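Local coordinates for protein thiaminase-I (PDB 4HCW) that belongs to the thiaminase family and has an alpha/beta fold that probably resembles that of the bacterial periplasmic binding proteins, at residues Gly92-Leu97 and Tyr112-Tyr117; Ser103-Asn108 and Thr262-Leu267; Pro151-Ala154 and Phe159-Phe162; Arg212-Ser217 and Cys236-Ile241. All coordinates share one frame; numbering follows the deposited sequence.

Contact 1 (Gly92-Leu97 and Tyr112-Tyr117)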
loop_
_atom_site.group_PDB
_atom_site.type_symbol
_atom_site.label_atom_id
_atom_site.label_comp_id
_atom_site.label_asym_id
_atom_site.label_seq_id
_atom_site.Cartn_x
_atom_site.Cartn_y
_atom_site.Cartn_z
ATOM N N GLY A 92 -14.849 -14.611 -8.797
ATOM C CA GLY A 92 -14.938 -14.888 -10.220
ATOM C C GLY A 92 -14.172 -13.885 -11.062
ATOM O O GLY A 92 -14.075 -14.031 -12.281
ATOM N N VAL A 93 -13.626 -12.865 -10.408
ATOM C CA VAL A 93 -12.874 -11.821 -11.095
ATOM C C VAL A 93 -11.411 -11.811 -10.664
ATOM O O VAL A 93 -10.506 -11.859 -11.498
ATOM C CB VAL A 93 -13.480 -10.429 -10.831
ATOM C CG1 VAL A 93 -12.550 -9.337 -11.332
ATOM C CG2 VAL A 93 -14.850 -10.315 -11.480
ATOM N N THR A 94 -11.190 -11.750 -9.355
ATOM C CA THR A 94 -9.843 -11.659 -8.807
ATOM C C THR A 94 -9.176 -13.026 -8.705
ATOM O O THR A 94 -7.956 -13.142 -8.816
ATOM C CB THR A 94 -9.855 -11.015 -7.410
ATOM O OG1 THR A 94 -10.551 -11.870 -6.495
ATOM C CG2 THR A 94 -10.542 -9.659 -7.455
ATOM N N GLY A 95 -9.983 -14.057 -8.491
ATOM C CA GLY A 95 -9.460 -15.392 -8.274
ATOM C C GLY A 95 -9.178 -15.622 -6.803
ATOM O O GLY A 95 -9.961 -15.213 -5.944
ATOM N N ASP A 96 -8.056 -16.268 -6.507
ATOM C CA ASP A 96 -7.688 -16.554 -5.124
ATOM C C ASP A 96 -6.891 -15.418 -4.493
ATOM O O ASP A 96 -5.891 -14.960 -5.045
ATOM C CB ASP A 96 -6.908 -17.867 -5.030
ATOM C CG ASP A 96 -7.776 -19.081 -5.288
ATOM O OD1 ASP A 96 -8.998 -19.002 -5.037
ATOM O OD2 ASP A 96 -7.240 -20.113 -5.741
ATOM N N LEU A 97 -7.349 -14.970 -3.328
ATOM C CA LEU A 97 -6.676 -13.917 -2.582
ATOM C C LEU A 97 -6.076 -14.499 -1.312
ATOM O O LEU A 97 -6.483 -15.570 -0.861
ATOM C CB LEU A 97 -7.671 -12.816 -2.216
ATOM C CG LEU A 97 -8.524 -12.236 -3.345
ATOM C CD1 LEU A 97 -9.614 -11.339 -2.782
ATOM C CD2 LEU A 97 -7.659 -11.475 -4.333
ATOM N N TYR A 112 -16.803 -5.485 0.337
ATOM C CA TYR A 112 -17.118 -4.160 -0.188
ATOM C C TYR A 112 -16.199 -3.689 -1.314
ATOM O O TYR A 112 -16.132 -2.493 -1.600
ATOM C CB TYR A 112 -17.132 -3.127 0.941
ATOM C CG TYR A 112 -18.344 -3.224 1.840
ATOM C CD1 TYR A 112 -18.371 -4.112 2.907
ATOM C CD2 TYR A 112 -19.459 -2.427 1.620
ATOM C CE1 TYR A 112 -19.478 -4.204 3.730
ATOM C CE2 TYR A 112 -20.571 -2.512 2.438
ATOM C CZ TYR A 112 -20.575 -3.403 3.490
ATOM O OH TYR A 112 -21.679 -3.491 4.307
ATOM N N GLY A 113 -15.498 -4.616 -1.959
ATOM C CA GLY A 113 -14.664 -4.246 -3.087
ATOM C C GLY A 113 -13.699 -5.299 -3.597
ATOM O O GLY A 113 -13.451 -6.312 -2.942
ATOM N N PHE A 114 -13.152 -5.045 -4.782
ATOM C CA PHE A 114 -12.178 -5.933 -5.403
ATOM C C PHE A 114 -10.770 -5.424 -5.132
ATOM O O PHE A 114 -10.415 -4.324 -5.553
ATOM C CB PHE A 114 -12.399 -6.002 -6.916
ATOM C CG PHE A 114 -13.828 -6.233 -7.317
ATOM C CD1 PHE A 114 -14.681 -5.164 -7.533
ATOM C CD2 PHE A 114 -14.314 -7.517 -7.491
ATOM C CE1 PHE A 114 -15.994 -5.370 -7.908
ATOM C CE2 PHE A 114 -15.628 -7.731 -7.867
ATOM C CZ PHE A 114 -16.468 -6.655 -8.074
ATOM N N PRO A 115 -9.961 -6.225 -4.424
ATOM C CA PRO A 115 -8.569 -5.873 -4.131
ATOM C C PRO A 115 -7.760 -5.666 -5.409
ATOM O O PRO A 115 -7.780 -6.524 -6.290
ATOM C CB PRO A 115 -8.055 -7.099 -3.373
ATOM C CG PRO A 115 -9.273 -7.707 -2.774
ATOM C CD PRO A 115 -10.355 -7.493 -3.786
ATOM N N GLN A 116 -7.060 -4.540 -5.502
ATOM C CA GLN A 116 -6.298 -4.209 -6.702
ATOM C C GLN A 116 -4.793 -4.246 -6.465
ATOM O O GLN A 116 -4.071 -5.002 -7.116
ATOM C CB GLN A 116 -6.703 -2.835 -7.238
ATOM C CG GLN A 116 -5.898 -2.387 -8.446
ATOM C CD GLN A 116 -6.387 -1.077 -9.027
ATOM O OE1 GLN A 116 -7.160 -0.354 -8.397
ATOM N NE2 GLN A 116 -5.941 -0.763 -10.237
ATOM N N TYR A 117 -4.323 -3.422 -5.535
ATOM C CA TYR A 117 -2.894 -3.309 -5.267
ATOM C C TYR A 117 -2.532 -3.805 -3.873
ATOM O O TYR A 117 -3.336 -3.727 -2.943
ATOM C CB TYR A 117 -2.435 -1.859 -5.434
ATOM C CG TYR A 117 -2.597 -1.319 -6.837
ATOM C CD1 TYR A 117 -2.295 -2.102 -7.943
ATOM C CD2 TYR A 117 -3.057 -0.028 -7.055
ATOM C CE1 TYR A 117 -2.442 -1.613 -9.227
ATOM C CE2 TYR A 117 -3.209 0.471 -8.335
ATOM C CZ TYR A 117 -2.899 -0.325 -9.418
ATOM O OH TYR A 117 -3.049 0.168 -10.695
#
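Thr94 and Leu97 pack a helix end and the turn after it against Phe114 and Pro115 of strand 110-125. This is helix-on-sheet packing in an alpha/beta fold. Thr94 comes first. Its side chain leaves the backbone toward the strand, and the methyl CG2 lies 4.1 Å from Phe114 CB. The same methyl sits at the edge of the Phe114 ring, near the ring plane, so it does not cover a face. The hydroxyl OG1 takes no part across the contact; it is hydrogen-bonded to Val90 O in the preceding helical turn. Gly95 then leaves helical geometry with a positive phi of 88°. The chain turns there and brings Leu97 back to the strand. Leu97 also points toward it, and its side chain crosses the Pro115 ring at about a right angle. Around this seam, helix 275-288 touches Thr94 through Leu287 and Phe114 through Ile283. Val101 and Ala105 of helix 99-105 pack on Pro115. The contact is apolar throughout and largely buried. With CG anti to the carbonyl carbon (chi1 -51°), Leu97 delivers one branch to the ring: CD1 lies 3.6 Å from Pro115 CG and 4.0 Å from Pro115 CD.

Contact 2 (Ser103-Asn108 and Thr262-Leu267)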
loop_
_atom_site.group_PDB
_atom_site.type_symbol
_atom_site.label_atom_id
_atom_site.label_comp_id
_atom_site.label_asym_id
_atom_site.label_seq_id
_atom_site.Cartn_x
_atom_site.Cartn_y
_atom_site.Cartn_z
ATOM N N SER A 103 -9.416 -10.084 3.865
ATOM C CA SER A 103 -9.870 -9.521 5.133
ATOM C C SER A 103 -9.868 -7.998 5.093
ATOM O O SER A 103 -10.728 -7.352 5.691
ATOM C CB SER A 103 -8.992 -10.012 6.287
ATOM O OG SER A 103 -9.076 -11.419 6.432
ATOM N N SER A 104 -8.898 -7.431 4.384
ATOM C CA SER A 104 -8.766 -5.983 4.282
ATOM C C SER A 104 -9.884 -5.377 3.441
ATOM O O SER A 104 -10.170 -4.184 3.542
ATOM C CB SER A 104 -7.408 -5.608 3.688
ATOM O OG SER A 104 -7.314 -6.013 2.334
ATOM N N ALA A 105 -10.511 -6.204 2.611
ATOM C CA ALA A 105 -11.578 -5.740 1.732
ATOM C C ALA A 105 -12.956 -5.996 2.335
ATOM O O ALA A 105 -13.956 -5.447 1.871
ATOM C CB ALA A 105 -11.463 -6.400 0.367
ATOM N N SER A 106 -13.004 -6.830 3.368
ATOM C CA SER A 106 -14.270 -7.177 4.007
ATOM C C SER A 106 -14.552 -6.292 5.217
ATOM O O SER A 106 -13.689 -6.098 6.072
ATOM C CB SER A 106 -14.280 -8.650 4.422
ATOM O OG SER A 106 -13.298 -8.911 5.408
ATOM N N VAL A 107 -15.768 -5.757 5.278
ATOM C CA VAL A 107 -16.186 -4.927 6.401
ATOM C C VAL A 107 -17.427 -5.516 7.065
ATOM O O VAL A 107 -18.494 -5.586 6.451
ATOM C CB VAL A 107 -16.482 -3.481 5.960
ATOM C CG1 VAL A 107 -16.977 -2.657 7.139
ATOM C CG2 VAL A 107 -15.242 -2.850 5.344
ATOM N N ASN A 108 -17.274 -5.938 8.319
ATOM C CA ASN A 108 -18.356 -6.557 9.082
ATOM C C ASN A 108 -18.940 -7.787 8.394
ATOM O O ASN A 108 -20.157 -7.916 8.260
ATOM C CB ASN A 108 -19.462 -5.542 9.391
ATOM C CG ASN A 108 -18.965 -4.368 10.212
ATOM O OD1 ASN A 108 -18.064 -4.511 11.040
ATOM N ND2 ASN A 108 -19.550 -3.197 9.985
ATOM N N THR A 262 -3.510 -2.326 1.299
ATOM C CA THR A 262 -4.186 -2.836 0.111
ATOM C C THR A 262 -5.102 -1.788 -0.506
ATOM O O THR A 262 -5.954 -1.216 0.173
ATOM C CB THR A 262 -5.019 -4.099 0.412
ATOM O OG1 THR A 262 -6.058 -3.780 1.345
ATOM C CG2 THR A 262 -4.142 -5.205 0.984
ATOM N N ASP A 263 -4.918 -1.536 -1.799
ATOM C CA ASP A 263 -5.809 -0.655 -2.540
ATOM C C ASP A 263 -6.959 -1.476 -3.107
ATOM O O ASP A 263 -6.744 -2.533 -3.702
ATOM C CB ASP A 263 -5.054 0.062 -3.657
ATOM C CG ASP A 263 -4.003 1.017 -3.127
ATOM O OD1 ASP A 263 -4.260 1.666 -2.091
ATOM O OD2 ASP A 263 -2.921 1.117 -3.741
ATOM N N VAL A 264 -8.180 -0.990 -2.919
ATOM C CA VAL A 264 -9.366 -1.761 -3.272
ATOM C C VAL A 264 -10.289 -1.028 -4.246
ATOM O O VAL A 264 -10.671 0.119 -4.014
ATOM C CB VAL A 264 -10.163 -2.154 -2.010
ATOM C CG1 VAL A 264 -11.499 -2.762 -2.387
ATOM C CG2 VAL A 264 -9.355 -3.117 -1.151
ATOM N N LEU A 265 -10.633 -1.704 -5.338
ATOM C CA LEU A 265 -11.613 -1.192 -6.290
ATOM C C LEU A 265 -13.024 -1.459 -5.784
ATOM O O LEU A 265 -13.401 -2.606 -5.549
ATOM C CB LEU A 265 -11.424 -1.847 -7.658
ATOM C CG LEU A 265 -10.264 -1.342 -8.517
ATOM C CD1 LEU A 265 -9.972 -2.316 -9.645
ATOM C CD2 LEU A 265 -10.584 0.036 -9.070
ATOM N N ALA A 266 -13.803 -0.396 -5.616
ATOM C CA ALA A 266 -15.174 -0.527 -5.137
ATOM C C ALA A 266 -16.126 0.303 -5.988
ATOM O O ALA A 266 -15.712 1.254 -6.650
ATOM C CB ALA A 266 -15.267 -0.114 -3.678
ATOM N N LEU A 267 -17.403 -0.062 -5.967
ATOM C CA LEU A 267 -18.413 0.663 -6.728
ATOM C C LEU A 267 -19.365 1.422 -5.812
ATOM O O LEU A 267 -19.627 1.000 -4.686
ATOM C CB LEU A 267 -19.202 -0.285 -7.637
ATOM C CG LEU A 267 -19.107 -1.790 -7.390
ATOM C CD1 LEU A 267 -20.395 -2.472 -7.817
ATOM C CD2 LEU A 267 -17.929 -2.376 -8.150
#
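Thr262 meets Ser104 through their hydroxyls, where strand 260-267 of the mixed sheet passes the end of helix 99-105. It is another helix-on-sheet contact of the alpha/beta fold, here with a polar pair beside an apolar one. Thr262 points its side chain at the helix, and OG1 lies 2.7 Å from Ser104 OG, a hydrogen bond whose proton is not settled. Both hydroxyls have further partners. Thr262 OG1 also bonds Ser70 OG, and Ser104 OG bonds Val101 O one helical turn back. The result is a buried chain of hydroxyls from the sheet to the helix backbone. Thr262 CG2 lies beside this bond, 3.5 Å from Ser104 OG. The next residue, Asp263, points away from the helix and pairs through its backbone with Gln116 and Tyr117, which form a classic beta bulge opposite it. Val264 turns back to the helix, two residues on from Thr262. Its CA is 6.8 Å from the CA of Ala105. The side chain is placed with CG1 anti to the backbone N (chi1 171°), which leaves the other methyl to make the contact: Val264 CG2 rests 4.2 Å from Ala105 CB.

Contact 3 (Pro151-Ala154 and Phe159-Phe162)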
loop_
_atom_site.group_PDB
_atom_site.type_symbol
_atom_site.label_atom_id
_atom_site.label_comp_id
_atom_site.label_asym_id
_atom_site.label_seq_id
_atom_site.Cartn_x
_atom_site.Cartn_y
_atom_site.Cartn_z
ATOM N N PRO A 151 13.244 6.825 4.491
ATOM C CA PRO A 151 12.939 8.218 4.131
ATOM C C PRO A 151 11.689 8.780 4.803
ATOM O O PRO A 151 11.706 9.930 5.240
ATOM C CB PRO A 151 12.736 8.149 2.615
ATOM C CG PRO A 151 13.521 6.960 2.186
ATOM C CD PRO A 151 13.371 5.969 3.298
ATOM N N ASP A 152 10.624 7.988 4.879
ATOM C CA ASP A 152 9.377 8.455 5.476
ATOM C C ASP A 152 9.511 8.724 6.975
ATOM O O ASP A 152 8.927 9.673 7.496
ATOM C CB ASP A 152 8.239 7.467 5.207
ATOM C CG ASP A 152 7.742 7.527 3.775
ATOM O OD1 ASP A 152 7.910 8.583 3.129
ATOM O OD2 ASP A 152 7.178 6.520 3.298
ATOM N N VAL A 153 10.284 7.889 7.663
ATOM C CA VAL A 153 10.525 8.077 9.090
ATOM C C VAL A 153 11.482 9.241 9.325
ATOM O O VAL A 153 11.295 10.039 10.244
ATOM C CB VAL A 153 11.097 6.803 9.737
ATOM C CG1 VAL A 153 11.398 7.037 11.209
ATOM C CG2 VAL A 153 10.124 5.656 9.570
ATOM N N ALA A 154 12.504 9.335 8.479
ATOM C CA ALA A 154 13.482 10.410 8.572
ATOM C C ALA A 154 12.833 11.769 8.335
ATOM O O ALA A 154 13.263 12.779 8.892
ATOM C CB ALA A 154 14.613 10.182 7.582
ATOM N N PHE A 159 1.413 10.264 7.442
ATOM C CA PHE A 159 0.830 8.946 7.231
ATOM C C PHE A 159 1.709 7.844 7.819
ATOM O O PHE A 159 1.216 6.786 8.211
ATOM C CB PHE A 159 0.609 8.711 5.736
ATOM C CG PHE A 159 -0.293 7.554 5.429
ATOM C CD1 PHE A 159 -1.668 7.688 5.530
ATOM C CD2 PHE A 159 0.231 6.336 5.030
ATOM C CE1 PHE A 159 -2.504 6.626 5.246
ATOM C CE2 PHE A 159 -0.600 5.269 4.744
ATOM C CZ PHE A 159 -1.970 5.414 4.850
ATOM N N THR A 160 3.012 8.099 7.882
ATOM C CA THR A 160 3.960 7.122 8.409
ATOM C C THR A 160 4.086 7.235 9.927
ATOM O O THR A 160 4.154 6.224 10.630
ATOM C CB THR A 160 5.348 7.279 7.759
ATOM O OG1 THR A 160 5.216 7.230 6.333
ATOM C CG2 THR A 160 6.282 6.169 8.215
ATOM N N VAL A 161 4.115 8.468 10.425
ATOM C CA VAL A 161 4.146 8.718 11.862
ATOM C C VAL A 161 2.913 8.116 12.525
ATOM O O VAL A 161 3.012 7.441 13.551
ATOM C CB VAL A 161 4.205 10.227 12.170
ATOM C CG1 VAL A 161 3.960 10.483 13.649
ATOM C CG2 VAL A 161 5.540 10.807 11.733
ATOM N N PHE A 162 1.753 8.362 11.924
ATOM C CA PHE A 162 0.496 7.801 12.406
ATOM C C PHE A 162 0.499 6.275 12.335
ATOM O O PHE A 162 0.044 5.601 13.258
ATOM C CB PHE A 162 -0.677 8.363 11.596
ATOM C CG PHE A 162 -1.976 7.638 11.821
ATOM C CD1 PHE A 162 -2.748 7.904 12.938
ATOM C CD2 PHE A 162 -2.427 6.696 10.908
ATOM C CE1 PHE A 162 -3.943 7.240 13.147
ATOM C CE2 PHE A 162 -3.621 6.029 11.112
ATOM C CZ PHE A 162 -4.379 6.302 12.232
#
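Two consecutive helices, 151-155 and 158-169, are joined by a short turn and packed against each other, the short first helix meeting the start of the second. Asp152 and Thr160 have the nearest CA atoms of the two segments, 6.3 Å apart. Both side chains point toward the opposite helix and cross at about a right angle. Asp152 does the touching with its CB, which lies 3.2 Å from Thr160 OG1 and 3.8 Å from Thr160 CG2. The carboxylate stays alongside and makes no hydrogen bond to the threonine; Asp152 OD2 is 3.7 Å from Thr160 OG1. The other oxygen, OD1, makes a weak hydrogen bond to Ser157 OG, in the connection ahead. Thr160 divides its two branches between two partners. OG1 lies beside the backbone N (chi1 -54°) and faces Asp152. CG2, anti to that N, reaches on to Val153, where it lies 4.1 Å from Val153 CG2. Helix 193-203 extends the apolar side: Tyr199 and Leu203 pack on Val153, and Tyr199 also touches Val161. Asp152 is partly exposed, while Val153 and Thr160 are buried. The contact is thus local packing of two sequential helices across the short connection between them, within the N-terminal domain region of the thiaminase family.

Contact 4 (Arg212-Ser217 and Cys236-Ile241)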
loop_
_atom_site.group_PDB
_atom_site.type_symbol
_atom_site.label_atom_id
_atom_site.label_comp_id
_atom_site.label_asym_id
_atom_site.label_seq_id
_atom_site.Cartn_x
_atom_site.Cartn_y
_atom_site.Cartn_z
ATOM N N ARG A 212 15.396 9.743 -3.004
ATOM C CA ARG A 212 16.120 10.181 -4.194
ATOM C C ARG A 212 17.632 10.061 -4.017
ATOM O O ARG A 212 18.342 9.655 -4.937
ATOM C CB ARG A 212 15.736 11.619 -4.556
ATOM C CG ARG A 212 16.659 12.280 -5.571
ATOM N N GLU A 213 18.117 10.411 -2.830
ATOM C CA GLU A 213 19.541 10.308 -2.528
ATOM C C GLU A 213 19.996 8.853 -2.511
ATOM O O GLU A 213 21.094 8.530 -2.960
ATOM C CB GLU A 213 19.859 10.970 -1.187
ATOM C CG GLU A 213 19.726 12.484 -1.188
ATOM C CD GLU A 213 20.079 13.097 0.153
ATOM O OE1 GLU A 213 19.909 12.413 1.184
ATOM O OE2 GLU A 213 20.529 14.261 0.178
ATOM N N TYR A 214 19.142 7.980 -1.989
ATOM C CA TYR A 214 19.455 6.559 -1.903
ATOM C C TYR A 214 19.516 5.911 -3.282
ATOM O O TYR A 214 20.444 5.161 -3.581
ATOM C CB TYR A 214 18.431 5.836 -1.027
ATOM C CG TYR A 214 18.538 4.330 -1.076
ATOM C CD1 TYR A 214 19.491 3.658 -0.321
ATOM C CD2 TYR A 214 17.685 3.579 -1.873
ATOM C CE1 TYR A 214 19.592 2.279 -0.362
ATOM C CE2 TYR A 214 17.779 2.201 -1.920
ATOM C CZ TYR A 214 18.733 1.557 -1.164
ATOM O OH TYR A 214 18.828 0.185 -1.209
ATOM N N ILE A 215 18.520 6.200 -4.114
ATOM C CA ILE A 215 18.451 5.639 -5.460
ATOM C C ILE A 215 19.653 6.063 -6.300
ATOM O O ILE A 215 20.249 5.246 -7.003
ATOM C CB ILE A 215 17.143 6.041 -6.175
ATOM C CG1 ILE A 215 15.932 5.481 -5.425
ATOM C CG2 ILE A 215 17.139 5.549 -7.613
ATOM C CD1 ILE A 215 15.933 3.973 -5.302
ATOM N N ASN A 216 20.010 7.342 -6.213
ATOM C CA ASN A 216 21.174 7.865 -6.921
ATOM C C ASN A 216 22.466 7.170 -6.505
ATOM O O ASN A 216 23.328 6.892 -7.338
ATOM C CB ASN A 216 21.303 9.376 -6.706
ATOM C CG ASN A 216 20.192 10.158 -7.377
ATOM O OD1 ASN A 216 19.177 9.593 -7.786
ATOM N ND2 ASN A 216 20.378 11.468 -7.492
ATOM N N SER A 217 22.593 6.891 -5.212
ATOM C CA SER A 217 23.784 6.241 -4.678
ATOM C C SER A 217 23.898 4.793 -5.151
ATOM O O SER A 217 24.985 4.329 -5.492
ATOM C CB SER A 217 23.788 6.301 -3.150
ATOM O OG SER A 217 22.658 5.640 -2.609
ATOM N N CYS A 236 11.502 0.907 -8.051
ATOM C CA CYS A 236 11.374 0.639 -9.482
ATOM C C CYS A 236 12.541 1.185 -10.302
ATOM O O CYS A 236 12.880 0.641 -11.351
ATOM C CB CYS A 236 10.052 1.192 -10.020
ATOM S SG CYS A 236 9.974 2.995 -10.144
ATOM N N GLU A 237 13.155 2.259 -9.819
ATOM C CA GLU A 237 14.238 2.905 -10.554
ATOM C C GLU A 237 15.563 2.154 -10.438
ATOM O O GLU A 237 16.570 2.562 -11.018
ATOM C CB GLU A 237 14.398 4.361 -10.108
ATOM C CG GLU A 237 13.990 5.370 -11.169
ATOM C CD GLU A 237 13.672 6.734 -10.589
ATOM O OE1 GLU A 237 13.291 6.801 -9.401
ATOM O OE2 GLU A 237 13.802 7.738 -11.320
ATOM N N ILE A 238 15.558 1.057 -9.688
ATOM C CA ILE A 238 16.739 0.211 -9.554
ATOM C C ILE A 238 16.367 -1.268 -9.618
ATOM O O ILE A 238 17.048 -2.111 -9.032
ATOM C CB ILE A 238 17.493 0.474 -8.232
ATOM C CG1 ILE A 238 16.546 0.335 -7.037
ATOM C CG2 ILE A 238 18.143 1.850 -8.242
ATOM C CD1 ILE A 238 17.236 0.455 -5.696
ATOM N N LYS A 239 15.291 -1.579 -10.334
ATOM C CA LYS A 239 14.801 -2.953 -10.411
ATOM C C LYS A 239 15.775 -3.863 -11.160
ATOM O O LYS A 239 15.725 -5.086 -11.022
ATOM C CB LYS A 239 13.411 -3.004 -11.054
ATOM C CG LYS A 239 13.411 -3.339 -12.537
ATOM C CD LYS A 239 11.995 -3.521 -13.059
ATOM C CE LYS A 239 11.993 -4.147 -14.444
ATOM N NZ LYS A 239 12.796 -3.354 -15.415
ATOM N N ASP A 240 16.660 -3.257 -11.946
ATOM C CA ASP A 240 17.679 -4.003 -12.675
ATOM C C ASP A 240 18.820 -4.397 -11.746
ATOM O O ASP A 240 19.276 -5.541 -11.753
ATOM C CB ASP A 240 18.214 -3.172 -13.841
ATOM C CG ASP A 240 17.141 -2.828 -14.854
ATOM O OD1 ASP A 240 16.287 -3.695 -15.136
ATOM O OD2 ASP A 240 17.149 -1.688 -15.364
ATOM N N ILE A 241 19.274 -3.438 -10.943
ATOM C CA ILE A 241 20.350 -3.669 -9.986
ATOM C C ILE A 241 19.916 -4.655 -8.902
ATOM O O ILE A 241 20.716 -5.459 -8.422
ATOM C CB ILE A 241 20.810 -2.345 -9.345
ATOM C CG1 ILE A 241 21.207 -1.346 -10.434
ATOM C CG2 ILE A 241 21.967 -2.580 -8.386
ATOM C CD1 ILE A 241 21.716 -0.025 -9.903
#
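Ile215 lies over Ile238, and the pair forms the apolar centre where helix 211-219 packs against the short 3-10 segment and N-cap that lead into helix 239-244. Both side chains point toward each other, and the CA atoms stand 7.0 Å apart. They meet through two pairs of methyls. At their tips, Ile215 CD1 is 3.8 Å from Ile238 CD1. Nearer the backbones, Ile215 CG2 is 3.9 Å from Ile238 CG2. The two side chains lie obliquely to each other, and both branches of each have a partner. In Ile238, CG1 stands between the backbone N and the carbonyl carbon (chi1 54°), and the chain then runs extended to CD1. Ile215 CG2 has a second neighbour, Glu237 CB, at 3.9 Å. Only the first carbon of the glutamate side chain comes this near. Ile238 occupies the N-cap position of helix 239-244, but it serves this contact as an apolar side chain. Leu124 of strand 110-125 touches both Tyr214 and Ile238, which joins the packing to the sheet. Val218, further along helix 211-219, packs on Ile238 and Ile241. The Tyr214 ring is stacked with the ring of Tyr228. Within 236-241, Lys239 NZ and Asp240 OD1 form a salt bridge of 3.5 Å. The Tyr214 and Ile238 side chains cross at about a right angle, with Tyr214 CE2 4.2 Å from Ile238 CD1.

Contacts 1 and 2 are neighbours, with centres 9 Å apart, and they touch directly. Strand 110-125 of contact 1 pairs antiparallel with strand 260-267 of contact 2: Phe114 N lies 2.6 Å from Leu265 O, a probable hydrogen bond. Their segments also alternate along the chain, and helices 87-94 and 99-105 follow each other. Contacts 3 and 4 lie on the opposite side of the chain's centre. Both fall between the two segments of contact 2 in sequence. Their centres are about 20 Å apart and their nearest atoms about 6 Å apart, without touching. From contact 2, the centre of contact 3 is about 24 Å away and that of contact 4 about 32 Å.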